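Local coordinates for type IV pilus secretin PilQ family protein (Vibrio cholerae, PDB 6W6M) that forms, as a ring of fourteen copies, the outer-membrane secretin channel through which the type IV competence pilus probably passes, at residues 474-488 / 500-514. Numbering follows the deposited sequence.
Sequences NRLVLDLSVTQDRRG and SIDTQRIGTQVLVNN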
loop_
_atom_site.group_PDB
_atom_site.type_symbol
_atom_site.label_atom_id
_atom_site.label_comp_id
_atom_site.label_asym_id
_atom_site.label_seq_id
_atom_site.Cartn_x
_atom_site.Cartn_y
_atom_site.Cartn_z
ATOM N N ASN A 474 -58.555 -3.580 -23.341
ATOM C CA ASN A 474 -58.222 -4.913 -23.846
ATOM C C ASN A 474 -56.896 -4.914 -24.617
ATOM O O ASN A 474 -56.831 -5.280 -25.788
ATOM C CB ASN A 474 -59.364 -5.439 -24.719
ATOM C CG ASN A 474 -59.583 -6.924 -24.568
ATOM O OD1 ASN A 474 -59.575 -7.459 -23.465
ATOM N ND2 ASN A 474 -59.777 -7.602 -25.684
ATOM N N ARG A 475 -55.828 -4.509 -23.934
ATOM C CA ARG A 475 -54.527 -4.353 -24.569
ATOM C C ARG A 475 -53.422 -4.578 -23.551
ATOM O O ARG A 475 -53.638 -4.444 -22.348
ATOM C CB ARG A 475 -54.366 -2.964 -25.174
ATOM C CG ARG A 475 -55.054 -2.748 -26.488
ATOM C CD ARG A 475 -54.907 -1.305 -26.866
ATOM N NE ARG A 475 -55.400 -1.014 -28.198
ATOM C CZ ARG A 475 -55.331 0.187 -28.753
ATOM N NH1 ARG A 475 -55.798 0.386 -29.977
ATOM N NH2 ARG A 475 -54.789 1.190 -28.080
ATOM N N LEU A 476 -52.230 -4.901 -24.045
ATOM C CA LEU A 476 -51.064 -5.149 -23.214
ATOM C C LEU A 476 -49.911 -4.249 -23.629
ATOM O O LEU A 476 -49.715 -3.972 -24.814
ATOM C CB LEU A 476 -50.603 -6.604 -23.320
ATOM C CG LEU A 476 -51.275 -7.786 -22.627
ATOM C CD1 LEU A 476 -51.363 -7.552 -21.154
ATOM C CD2 LEU A 476 -52.625 -8.100 -23.212
ATOM N N VAL A 477 -49.139 -3.808 -22.645
ATOM C CA VAL A 477 -47.859 -3.145 -22.865
ATOM C C VAL A 477 -46.799 -4.118 -22.375
ATOM O O VAL A 477 -46.799 -4.502 -21.203
ATOM C CB VAL A 477 -47.755 -1.799 -22.139
ATOM C CG1 VAL A 477 -46.373 -1.226 -22.306
ATOM C CG2 VAL A 477 -48.786 -0.834 -22.648
ATOM N N LEU A 478 -45.894 -4.531 -23.257
ATOM C CA LEU A 478 -44.891 -5.535 -22.924
ATOM C C LEU A 478 -43.493 -4.940 -22.963
ATOM O O LEU A 478 -43.111 -4.326 -23.963
ATOM C CB LEU A 478 -44.975 -6.720 -23.884
ATOM C CG LEU A 478 -46.229 -7.595 -23.890
ATOM C CD1 LEU A 478 -46.149 -8.596 -25.003
ATOM C CD2 LEU A 478 -46.430 -8.301 -22.579
ATOM N N ASP A 479 -42.728 -5.144 -21.885
ATOM C CA ASP A 479 -41.260 -4.895 -21.892
ATOM C C ASP A 479 -40.516 -6.205 -22.177
ATOM O O ASP A 479 -40.530 -7.088 -21.306
ATOM C CB ASP A 479 -40.790 -4.302 -20.562
ATOM C CG ASP A 479 -41.123 -2.830 -20.397
ATOM O OD1 ASP A 479 -41.364 -2.165 -21.424
ATOM O OD2 ASP A 479 -41.139 -2.361 -19.242
ATOM N N LEU A 480 -39.878 -6.305 -23.346
ATOM C CA LEU A 480 -39.537 -7.618 -23.959
ATOM C C LEU A 480 -38.015 -7.730 -24.098
ATOM O O LEU A 480 -37.397 -6.767 -24.581
ATOM C CB LEU A 480 -40.209 -7.708 -25.332
ATOM C CG LEU A 480 -41.735 -7.725 -25.319
ATOM C CD1 LEU A 480 -42.284 -7.667 -26.735
ATOM C CD2 LEU A 480 -42.255 -8.956 -24.596
ATOM N N SER A 481 -37.447 -8.870 -23.698
ATOM C CA SER A 481 -36.105 -9.291 -24.179
ATOM C C SER A 481 -36.173 -10.733 -24.690
ATOM O O SER A 481 -36.608 -11.604 -23.925
ATOM C CB SER A 481 -35.078 -9.152 -23.088
ATOM O OG SER A 481 -34.064 -8.237 -23.465
ATOM N N VAL A 482 -35.759 -10.965 -25.936
ATOM C CA VAL A 482 -35.740 -12.355 -26.494
ATOM C C VAL A 482 -34.371 -12.627 -27.132
ATOM O O VAL A 482 -33.998 -11.866 -28.039
ATOM C CB VAL A 482 -36.862 -12.539 -27.534
ATOM C CG1 VAL A 482 -36.861 -13.934 -28.136
ATOM C CG2 VAL A 482 -38.230 -12.195 -26.969
ATOM N N THR A 483 -33.640 -13.660 -26.681
ATOM C CA THR A 483 -32.322 -13.930 -27.244
ATOM C C THR A 483 -32.188 -15.389 -27.648
ATOM O O THR A 483 -32.901 -16.259 -27.153
ATOM C CB THR A 483 -31.165 -13.594 -26.277
ATOM O OG1 THR A 483 -30.903 -14.706 -25.418
ATOM C CG2 THR A 483 -31.468 -12.385 -25.429
ATOM N N GLN A 484 -31.224 -15.642 -28.530
ATOM C CA GLN A 484 -30.870 -16.995 -28.948
ATOM C C GLN A 484 -29.382 -17.056 -29.273
ATOM O O GLN A 484 -28.999 -16.791 -30.410
ATOM C CB GLN A 484 -31.687 -17.407 -30.154
ATOM C CG GLN A 484 -31.570 -18.854 -30.476
ATOM C CD GLN A 484 -32.329 -19.223 -31.702
ATOM O OE1 GLN A 484 -32.775 -20.349 -31.843
ATOM N NE2 GLN A 484 -32.485 -18.276 -32.605
ATOM N N ASP A 485 -28.555 -17.444 -28.311
ATOM C CA ASP A 485 -27.106 -17.497 -28.479
ATOM C C ASP A 485 -26.613 -18.938 -28.483
ATOM O O ASP A 485 -27.281 -19.850 -28.006
ATOM C CB ASP A 485 -26.392 -16.723 -27.377
ATOM C CG ASP A 485 -27.034 -15.399 -27.087
ATOM O OD1 ASP A 485 -27.514 -14.740 -28.024
ATOM O OD2 ASP A 485 -27.063 -15.013 -25.904
ATOM N N ARG A 486 -25.409 -19.115 -29.013
ATOM C CA ARG A 486 -24.765 -20.416 -29.100
ATOM C C ARG A 486 -23.283 -20.277 -28.815
ATOM O O ARG A 486 -22.759 -19.175 -28.721
ATOM C CB ARG A 486 -24.921 -20.987 -30.504
ATOM C CG ARG A 486 -26.332 -21.373 -30.897
ATOM C CD ARG A 486 -26.369 -21.761 -32.364
ATOM N NE ARG A 486 -26.031 -20.628 -33.220
ATOM C CZ ARG A 486 -25.985 -20.676 -34.547
ATOM N NH1 ARG A 486 -26.249 -21.810 -35.183
ATOM N NH2 ARG A 486 -25.669 -19.590 -35.238
ATOM N N ARG A 487 -22.608 -21.408 -28.688
ATOM C CA ARG A 487 -21.174 -21.428 -28.444
ATOM C C ARG A 487 -20.475 -21.465 -29.791
ATOM O O ARG A 487 -20.829 -22.271 -30.653
ATOM C CB ARG A 487 -20.794 -22.635 -27.588
ATOM C CG ARG A 487 -19.331 -22.916 -27.525
ATOM C CD ARG A 487 -19.075 -24.318 -27.067
ATOM N NE ARG A 487 -17.650 -24.595 -26.987
ATOM C CZ ARG A 487 -17.135 -25.773 -26.670
ATOM N NH1 ARG A 487 -17.932 -26.789 -26.403
ATOM N NH2 ARG A 487 -15.826 -25.934 -26.626
ATOM N N GLY A 488 -19.509 -20.577 -29.985
ATOM C CA GLY A 488 -18.807 -20.446 -31.235
ATOM C C GLY A 488 -17.429 -21.069 -31.209
ATOM O O GLY A 488 -17.130 -21.960 -30.409
ATOM N N SER A 500 -15.635 -18.099 -28.028
ATOM C CA SER A 500 -16.470 -17.002 -28.490
ATOM C C SER A 500 -17.927 -17.445 -28.583
ATOM O O SER A 500 -18.244 -18.629 -28.532
ATOM C CB SER A 500 -15.967 -16.479 -29.833
ATOM O OG SER A 500 -16.074 -17.461 -30.838
ATOM N N ILE A 501 -18.822 -16.472 -28.718
ATOM C CA ILE A 501 -20.261 -16.703 -28.668
ATOM C C ILE A 501 -20.917 -16.064 -29.881
ATOM O O ILE A 501 -20.542 -14.960 -30.279
ATOM C CB ILE A 501 -20.858 -16.146 -27.358
ATOM C CG1 ILE A 501 -20.325 -16.931 -26.163
ATOM C CG2 ILE A 501 -22.367 -16.186 -27.376
ATOM C CD1 ILE A 501 -20.631 -16.320 -24.837
ATOM N N ASP A 502 -21.893 -16.753 -30.468
ATOM C CA ASP A 502 -22.692 -16.238 -31.578
ATOM C C ASP A 502 -24.091 -15.881 -31.094
ATOM O O ASP A 502 -24.771 -16.723 -30.511
ATOM C CB ASP A 502 -22.794 -17.270 -32.693
ATOM C CG ASP A 502 -21.500 -17.458 -33.426
ATOM O OD1 ASP A 502 -20.596 -16.615 -33.283
ATOM O OD2 ASP A 502 -21.378 -18.457 -34.157
ATOM N N THR A 503 -24.540 -14.658 -31.379
ATOM C CA THR A 503 -25.722 -14.097 -30.734
ATOM C C THR A 503 -26.774 -13.626 -31.731
ATOM O O THR A 503 -26.474 -13.322 -32.882
ATOM C CB THR A 503 -25.342 -12.911 -29.809
ATOM O OG1 THR A 503 -24.689 -11.883 -30.561
ATOM C CG2 THR A 503 -24.418 -13.364 -28.705
ATOM N N GLN A 504 -28.024 -13.591 -31.263
ATOM C CA GLN A 504 -29.144 -12.872 -31.868
ATOM C C GLN A 504 -29.975 -12.301 -30.738
ATOM O O GLN A 504 -30.360 -13.041 -29.838
ATOM C CB GLN A 504 -30.032 -13.771 -32.717
ATOM C CG GLN A 504 -29.398 -14.301 -33.939
ATOM C CD GLN A 504 -30.308 -15.233 -34.683
ATOM O OE1 GLN A 504 -31.198 -15.833 -34.102
ATOM N NE2 GLN A 504 -30.094 -15.359 -35.977
ATOM N N ARG A 505 -30.253 -11.005 -30.770
ATOM C CA ARG A 505 -30.895 -10.353 -29.643
ATOM C C ARG A 505 -31.867 -9.295 -30.124
ATOM O O ARG A 505 -31.637 -8.619 -31.120
ATOM C CB ARG A 505 -29.867 -9.712 -28.709
ATOM C CG ARG A 505 -29.104 -10.700 -27.898
ATOM C CD ARG A 505 -27.922 -10.099 -27.197
ATOM N NE ARG A 505 -27.155 -11.149 -26.538
ATOM C CZ ARG A 505 -25.968 -10.981 -25.968
ATOM N NH1 ARG A 505 -25.389 -9.793 -25.971
ATOM N NH2 ARG A 505 -25.355 -12.008 -25.405
ATOM N N ILE A 506 -32.955 -9.140 -29.379
ATOM C CA ILE A 506 -33.889 -8.053 -29.614
ATOM C C ILE A 506 -34.503 -7.655 -28.281
ATOM O O ILE A 506 -34.880 -8.504 -27.470
ATOM C CB ILE A 506 -34.950 -8.440 -30.672
ATOM C CG1 ILE A 506 -35.825 -7.244 -31.011
ATOM C CG2 ILE A 506 -35.796 -9.600 -30.224
ATOM C CD1 ILE A 506 -36.646 -7.449 -32.212
ATOM N N GLY A 507 -34.565 -6.352 -28.054
ATOM C CA GLY A 507 -35.150 -5.794 -26.857
ATOM C C GLY A 507 -36.005 -4.584 -27.156
ATOM O O GLY A 507 -35.555 -3.671 -27.840
ATOM N N THR A 508 -37.236 -4.556 -26.655
ATOM C CA THR A 508 -38.169 -3.507 -27.049
ATOM C C THR A 508 -39.210 -3.273 -25.968
ATOM O O THR A 508 -39.247 -3.949 -24.937
ATOM C CB THR A 508 -38.910 -3.841 -28.358
ATOM O OG1 THR A 508 -39.645 -5.064 -28.225
ATOM C CG2 THR A 508 -37.963 -3.953 -29.506
ATOM N N GLN A 509 -40.075 -2.303 -26.243
ATOM C CA GLN A 509 -41.343 -2.127 -25.552
ATOM C C GLN A 509 -42.420 -1.973 -26.610
ATOM O O GLN A 509 -42.296 -1.129 -27.494
ATOM C CB GLN A 509 -41.312 -0.912 -24.630
ATOM C CG GLN A 509 -42.549 -0.773 -23.787
ATOM C CD GLN A 509 -42.431 0.327 -22.769
ATOM O OE1 GLN A 509 -41.384 0.941 -22.621
ATOM N NE2 GLN A 509 -43.508 0.584 -22.060
ATOM N N VAL A 510 -43.459 -2.800 -26.545
ATOM C CA VAL A 510 -44.514 -2.769 -27.551
ATOM C C VAL A 510 -45.882 -2.753 -26.884
ATOM O O VAL A 510 -46.023 -2.969 -25.683
ATOM C CB VAL A 510 -44.429 -3.943 -28.549
ATOM C CG1 VAL A 510 -43.152 -3.862 -29.356
ATOM C CG2 VAL A 510 -44.553 -5.276 -27.829
ATOM N N LEU A 511 -46.899 -2.510 -27.708
ATOM C CA LEU A 511 -48.290 -2.362 -27.289
ATOM C C LEU A 511 -49.144 -3.182 -28.244
ATOM O O LEU A 511 -49.212 -2.871 -29.433
ATOM C CB LEU A 511 -48.721 -0.893 -27.286
ATOM C CG LEU A 511 -50.221 -0.628 -27.443
ATOM C CD1 LEU A 511 -50.994 -1.214 -26.271
ATOM C CD2 LEU A 511 -50.492 0.863 -27.578
ATOM N N VAL A 512 -49.787 -4.228 -27.737
ATOM C CA VAL A 512 -50.407 -5.237 -28.588
ATOM C C VAL A 512 -51.775 -5.626 -28.037
ATOM O O VAL A 512 -51.985 -5.670 -26.823
ATOM C CB VAL A 512 -49.463 -6.460 -28.731
ATOM C CG1 VAL A 512 -49.241 -7.114 -27.398
ATOM C CG2 VAL A 512 -49.981 -7.473 -29.722
ATOM N N ASN A 513 -52.718 -5.896 -28.940
ATOM C CA ASN A 513 -54.064 -6.292 -28.545
ATOM C C ASN A 513 -54.035 -7.632 -27.816
ATOM O O ASN A 513 -53.034 -8.344 -27.809
ATOM C CB ASN A 513 -54.982 -6.375 -29.756
ATOM C CG ASN A 513 -55.206 -5.041 -30.413
ATOM O OD1 ASN A 513 -55.038 -3.993 -29.801
ATOM N ND2 ASN A 513 -55.603 -5.073 -31.674
ATOM N N ASN A 514 -55.172 -8.002 -27.223
ATOM C CA ASN A 514 -55.184 -9.087 -26.249
ATOM C C ASN A 514 -54.707 -10.413 -26.820
ATOM O O ASN A 514 -53.738 -10.975 -26.308
ATOM C CB ASN A 514 -56.578 -9.271 -25.658
ATOM C CG ASN A 514 -56.584 -10.179 -24.442
ATOM O OD1 ASN A 514 -55.623 -10.240 -23.693
ATOM N ND2 ASN A 514 -57.672 -10.892 -24.248
#
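Ser500 accepts the backbone N of Gly488 at its carbonyl, and from there strand 500-513 runs antiparallel to 475-488 as the second arm of a beta hairpin in the secretin domain, the last two strands of a sheet four-stranded within the chain. Residues 501-507 also pair with a strand of a neighbouring subunit. Ile501 lays CG2 3.3 Å from Arg486 O, while the Asp502 carboxylate lies near the Arg486 guanidinium without pairing with it.

Strand 475-484 breaks at Asp485 before resuming at 486. Thr503 packs its methyl against the Asp485 carboxylate, which chi1 of -44° turns across to the partner strand. There OD1 takes a weak bond from the backbone N of Gln504. Gln504 OE1 receives another from Gln484 NE2 (3.1 Å), suiting a partly exposed place, and its NE2 bonds Gln438 of the neighbouring subunit. Arg505 NH2 meets Asp485 OD2 at 3.5 Å, a long salt bridge in the guanidinium plane. Thr503 CG2 lies over one face, offset toward the rim, and Glu441 of the neighbouring subunit pairs with NH1.

Ile506 packs on Val482; Gly507 faces Ser481 without a side chain. Thr508 and Leu480 exchange backbone bonds (N to O 2.9 and 3.0 Å). Gln509 runs alongside Asp479, planes 86° apart. Val510 CG2 sits 3.5 Å from Leu480 CD1, Leu511 touches Val477, and Val512 meets Leu478. Asn513, its ND2 bonded to Glu516, weakly accepts Arg475 NE at OD1, their planes 15° apart.

Thus 476-482 with 506-512 offer strands 518-534 and 549-568 a largely apolar face, and mostly polar side chains opposite.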